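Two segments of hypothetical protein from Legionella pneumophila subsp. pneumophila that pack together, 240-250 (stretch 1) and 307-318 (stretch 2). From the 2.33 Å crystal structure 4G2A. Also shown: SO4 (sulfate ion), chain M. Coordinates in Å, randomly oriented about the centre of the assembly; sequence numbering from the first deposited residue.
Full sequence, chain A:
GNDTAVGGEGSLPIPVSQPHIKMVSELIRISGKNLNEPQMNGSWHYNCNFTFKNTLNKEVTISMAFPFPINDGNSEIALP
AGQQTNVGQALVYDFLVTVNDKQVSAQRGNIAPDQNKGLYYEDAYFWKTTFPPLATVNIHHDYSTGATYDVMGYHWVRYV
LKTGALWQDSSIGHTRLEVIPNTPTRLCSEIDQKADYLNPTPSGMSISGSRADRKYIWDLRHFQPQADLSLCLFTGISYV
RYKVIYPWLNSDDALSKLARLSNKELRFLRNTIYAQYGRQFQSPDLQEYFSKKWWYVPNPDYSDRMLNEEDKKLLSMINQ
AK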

# COMPACT_ATOMS: atom_id res chain seq x y z
N VAL A 240 14.79 -7.71 -5.00
CA VAL A 240 15.95 -8.15 -5.78
C VAL A 240 16.54 -6.98 -6.60
O VAL A 240 17.75 -6.85 -6.67
CB VAL A 240 15.60 -9.39 -6.65
CG1 VAL A 240 16.78 -9.83 -7.53
CG2 VAL A 240 15.15 -10.54 -5.77
N ARG A 241 15.70 -6.11 -7.16
CA ARG A 241 16.20 -4.99 -7.94
C ARG A 241 16.89 -3.92 -7.10
O ARG A 241 18.03 -3.56 -7.38
CB ARG A 241 15.08 -4.36 -8.77
CG ARG A 241 14.69 -5.28 -9.89
CD ARG A 241 13.70 -4.71 -10.85
NE ARG A 241 13.45 -5.68 -11.92
CZ ARG A 241 12.67 -5.45 -12.96
NH1 ARG A 241 12.06 -4.28 -13.10
NH2 ARG A 241 12.51 -6.39 -13.89
N TYR A 242 16.26 -3.45 -6.05
CA TYR A 242 16.81 -2.35 -5.27
C TYR A 242 17.78 -2.77 -4.17
O TYR A 242 18.62 -1.95 -3.80
CB TYR A 242 15.67 -1.54 -4.67
CG TYR A 242 14.91 -0.77 -5.73
CD1 TYR A 242 13.86 -1.35 -6.42
CD2 TYR A 242 15.26 0.54 -6.04
CE1 TYR A 242 13.13 -0.64 -7.37
CE2 TYR A 242 14.54 1.27 -6.99
CZ TYR A 242 13.47 0.68 -7.65
OH TYR A 242 12.78 1.41 -8.59
N LYS A 243 17.70 -4.00 -3.66
CA LYS A 243 18.59 -4.45 -2.59
C LYS A 243 19.71 -5.37 -3.08
O LYS A 243 20.67 -5.58 -2.34
CB LYS A 243 17.81 -5.15 -1.46
CG LYS A 243 16.69 -4.31 -0.82
CD LYS A 243 17.15 -3.02 -0.15
CE LYS A 243 18.09 -3.23 1.02
NZ LYS A 243 18.37 -1.95 1.70
N VAL A 244 19.60 -5.92 -4.30
CA VAL A 244 20.63 -6.84 -4.78
C VAL A 244 21.25 -6.32 -6.07
O VAL A 244 22.46 -6.15 -6.09
CB VAL A 244 20.15 -8.33 -4.91
CG1 VAL A 244 21.32 -9.25 -5.21
CG2 VAL A 244 19.43 -8.81 -3.64
N ILE A 245 20.47 -6.06 -7.14
CA ILE A 245 21.01 -5.67 -8.46
C ILE A 245 21.52 -4.21 -8.49
O ILE A 245 22.69 -3.99 -8.81
CB ILE A 245 20.01 -5.92 -9.64
CG1 ILE A 245 19.35 -7.35 -9.67
CG2 ILE A 245 20.56 -5.51 -11.00
CD1 ILE A 245 20.16 -8.56 -9.33
N TYR A 246 20.64 -3.22 -8.23
CA TYR A 246 20.97 -1.79 -8.33
C TYR A 246 22.15 -1.36 -7.39
O TYR A 246 22.98 -0.60 -7.86
CB TYR A 246 19.73 -0.90 -8.12
CG TYR A 246 18.59 -1.09 -9.12
CD1 TYR A 246 18.70 -1.99 -10.17
CD2 TYR A 246 17.40 -0.38 -8.99
CE1 TYR A 246 17.64 -2.21 -11.06
CE2 TYR A 246 16.34 -0.58 -9.88
CZ TYR A 246 16.46 -1.49 -10.92
OH TYR A 246 15.42 -1.67 -11.80
N PRO A 247 22.32 -1.86 -6.12
CA PRO A 247 23.50 -1.43 -5.34
C PRO A 247 24.82 -1.72 -6.06
O PRO A 247 25.71 -0.87 -6.00
CB PRO A 247 23.37 -2.23 -4.05
CG PRO A 247 21.92 -2.50 -3.93
CD PRO A 247 21.45 -2.74 -5.32
N TRP A 248 24.93 -2.89 -6.78
CA TRP A 248 26.11 -3.26 -7.57
C TRP A 248 26.27 -2.38 -8.79
O TRP A 248 27.40 -2.03 -9.15
CB TRP A 248 26.05 -4.73 -8.03
CG TRP A 248 26.35 -5.71 -6.94
CD1 TRP A 248 25.47 -6.56 -6.35
CD2 TRP A 248 27.60 -5.89 -6.27
NE1 TRP A 248 26.08 -7.24 -5.32
CE2 TRP A 248 27.39 -6.85 -5.25
CE3 TRP A 248 28.88 -5.31 -6.41
CZ2 TRP A 248 28.43 -7.29 -4.42
CZ3 TRP A 248 29.89 -5.74 -5.58
CH2 TRP A 248 29.67 -6.71 -4.59
N LEU A 249 25.15 -2.01 -9.44
CA LEU A 249 25.24 -1.16 -10.62
C LEU A 249 25.58 0.28 -10.27
O LEU A 249 26.33 0.90 -11.01
CB LEU A 249 23.95 -1.23 -11.47
CG LEU A 249 23.73 -2.55 -12.22
CD1 LEU A 249 22.32 -2.67 -12.66
CD2 LEU A 249 24.61 -2.64 -13.43
N ASN A 250 25.10 0.78 -9.12
CA ASN A 250 25.34 2.15 -8.66
C ASN A 250 26.67 2.31 -7.91
O ASN A 250 27.11 3.45 -7.69
CB ASN A 250 24.19 2.63 -7.76
CG ASN A 250 22.83 2.63 -8.42
OD1 ASN A 250 22.68 2.72 -9.64
ND2 ASN A 250 21.80 2.56 -7.61
N LEU A 307 15.03 -11.10 -18.83
CA LEU A 307 16.15 -10.28 -18.38
C LEU A 307 16.12 -8.90 -19.06
O LEU A 307 16.01 -8.81 -20.29
CB LEU A 307 17.51 -10.96 -18.59
CG LEU A 307 17.74 -12.29 -17.88
CD1 LEU A 307 18.89 -13.01 -18.50
CD2 LEU A 307 18.02 -12.11 -16.41
N ASN A 308 16.17 -7.85 -18.25
CA ASN A 308 16.13 -6.47 -18.69
C ASN A 308 17.56 -5.93 -18.84
O ASN A 308 18.53 -6.67 -18.65
CB ASN A 308 15.24 -5.61 -17.74
CG ASN A 308 15.72 -5.37 -16.33
OD1 ASN A 308 16.90 -5.48 -16.00
ND2 ASN A 308 14.83 -4.89 -15.47
N GLU A 309 17.68 -4.64 -19.22
CA GLU A 309 18.96 -3.97 -19.47
C GLU A 309 19.84 -3.91 -18.21
O GLU A 309 21.05 -4.06 -18.33
CB GLU A 309 18.73 -2.56 -20.05
CG GLU A 309 18.23 -2.61 -21.49
CD GLU A 309 17.83 -1.31 -22.16
OE1 GLU A 309 18.55 -0.30 -21.97
OE2 GLU A 309 16.83 -1.31 -22.91
N GLU A 310 19.23 -3.72 -17.02
CA GLU A 310 19.94 -3.66 -15.74
C GLU A 310 20.60 -5.00 -15.43
O GLU A 310 21.77 -5.03 -15.04
CB GLU A 310 19.00 -3.24 -14.58
CG GLU A 310 18.61 -1.77 -14.57
CD GLU A 310 17.67 -1.34 -15.68
OE1 GLU A 310 16.50 -1.77 -15.67
OE2 GLU A 310 18.13 -0.61 -16.59
N ASP A 311 19.85 -6.11 -15.61
CA ASP A 311 20.29 -7.49 -15.42
C ASP A 311 21.50 -7.79 -16.27
O ASP A 311 22.51 -8.23 -15.75
CB ASP A 311 19.16 -8.46 -15.78
CG ASP A 311 17.84 -8.28 -15.03
OD1 ASP A 311 17.87 -7.71 -13.91
OD2 ASP A 311 16.80 -8.68 -15.57
N LYS A 312 21.40 -7.51 -17.57
CA LYS A 312 22.44 -7.68 -18.59
C LYS A 312 23.71 -6.85 -18.25
O LYS A 312 24.82 -7.39 -18.36
CB LYS A 312 21.89 -7.31 -19.98
CG LYS A 312 20.81 -8.27 -20.43
CD LYS A 312 19.96 -7.71 -21.55
CE LYS A 312 18.91 -8.72 -21.96
NZ LYS A 312 17.82 -8.11 -22.77
N LYS A 313 23.55 -5.60 -17.76
CA LYS A 313 24.68 -4.75 -17.32
C LYS A 313 25.41 -5.38 -16.13
O LYS A 313 26.64 -5.35 -16.09
CB LYS A 313 24.23 -3.32 -16.96
CG LYS A 313 23.99 -2.42 -18.15
CD LYS A 313 23.51 -1.05 -17.72
CE LYS A 313 23.40 -0.11 -18.89
NZ LYS A 313 23.09 1.28 -18.47
N LEU A 314 24.66 -5.97 -15.17
CA LEU A 314 25.28 -6.64 -14.02
C LEU A 314 26.04 -7.90 -14.46
O LEU A 314 27.17 -8.11 -14.01
CB LEU A 314 24.29 -6.95 -12.89
CG LEU A 314 24.89 -7.52 -11.58
CD1 LEU A 314 26.11 -6.72 -11.10
CD2 LEU A 314 23.84 -7.56 -10.49
N LEU A 315 25.45 -8.69 -15.37
CA LEU A 315 26.11 -9.89 -15.91
C LEU A 315 27.37 -9.53 -16.68
O LEU A 315 28.35 -10.26 -16.61
CB LEU A 315 25.16 -10.71 -16.80
CG LEU A 315 24.07 -11.45 -16.01
CD1 LEU A 315 22.88 -11.79 -16.90
CD2 LEU A 315 24.65 -12.68 -15.27
N SER A 316 27.34 -8.37 -17.37
CA SER A 316 28.48 -7.86 -18.13
C SER A 316 29.60 -7.41 -17.15
O SER A 316 30.77 -7.66 -17.42
CB SER A 316 28.05 -6.73 -19.06
OG SER A 316 29.16 -6.21 -19.77
N MSE A 317 29.23 -6.80 -16.01
CA MSE A 317 30.16 -6.37 -14.96
C MSE A 317 30.84 -7.57 -14.29
O MSE A 317 32.06 -7.55 -14.08
CB MSE A 317 29.44 -5.53 -13.91
CG MSE A 317 29.30 -4.06 -14.27
SE MSE A 317 28.26 -3.14 -12.88
CE MSE A 317 28.80 -1.25 -13.23
N ILE A 318 30.07 -8.64 -14.01
CA ILE A 318 30.59 -9.87 -13.42
C ILE A 318 31.63 -10.49 -14.38
O ILE A 318 32.72 -10.86 -13.94
CB ILE A 318 29.44 -10.86 -13.03
CG1 ILE A 318 28.57 -10.27 -11.91
CG2 ILE A 318 29.97 -12.26 -12.64
CD1 ILE A 318 27.15 -10.87 -11.83
S SO4 M . 11.25 -4.50 -16.95
O1 SO4 M . 12.07 -4.26 -18.15
O2 SO4 M . 11.49 -3.42 -15.97
O3 SO4 M . 9.82 -4.52 -17.32
O4 SO4 M . 11.63 -5.80 -16.38

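This is a mainly apolar contact between two helices that cross obliquely, with L249 and L314 at its centre and a sulfate-bound arginine at one end. The axes of the two helices come within 10.0 Å, and their N-to-C directions differ by 59°. The backbones draw nearest at L249 and L314, whose CA atoms are 6.4 Å apart. About 504 Å² of surface is buried, both sides summed.

Stretch 1 is not a regular helix. I245 N bonds to V240 O at 2.9 Å and Y246 N to R241 O at 2.8 Å, which makes a wider pi-type turn. At P247 the nitrogen carries no hydrogen, so the backbone bond is missing and the helix kinks. Stretch 2 keeps a regular ladder, such as L314 N to E310 O at 3.0 Å.

L249 fits as a knob among E310, K313, L314 and M317. Its CD2 lies 3.7 Å from SE of M317, a selenomethionine, and 3.6 Å from CB of K313. Its CD1 is 3.4 Å from the backbone O of E310. L314 points toward stretch 1 and, besides L249, meets W248 and I245: its CD1 is 3.7 Å from W248 CB, and its CD2 is 3.9 Å from I245 CG2. These are van der Waals contacts that keep apolar surface from water. Y246 adds its ring, with CE1 3.7 Å from CG of E310; here the glutamate offers its aliphatic part.

No clear hydrogen bond joins the stretches. R241 extends its side chain so that N308 lies over one face of the guanidinium. The sulfate sits near the guanidinium plane, accepting hydrogen bonds from R241 NH1 to O2 (3.0 Å) and from R241 NH2 to O4 (2.7 Å). N308 holds the N-cap position, and its backbone N bonds to D311 OD2 at 2.9 Å, tying down the helix start.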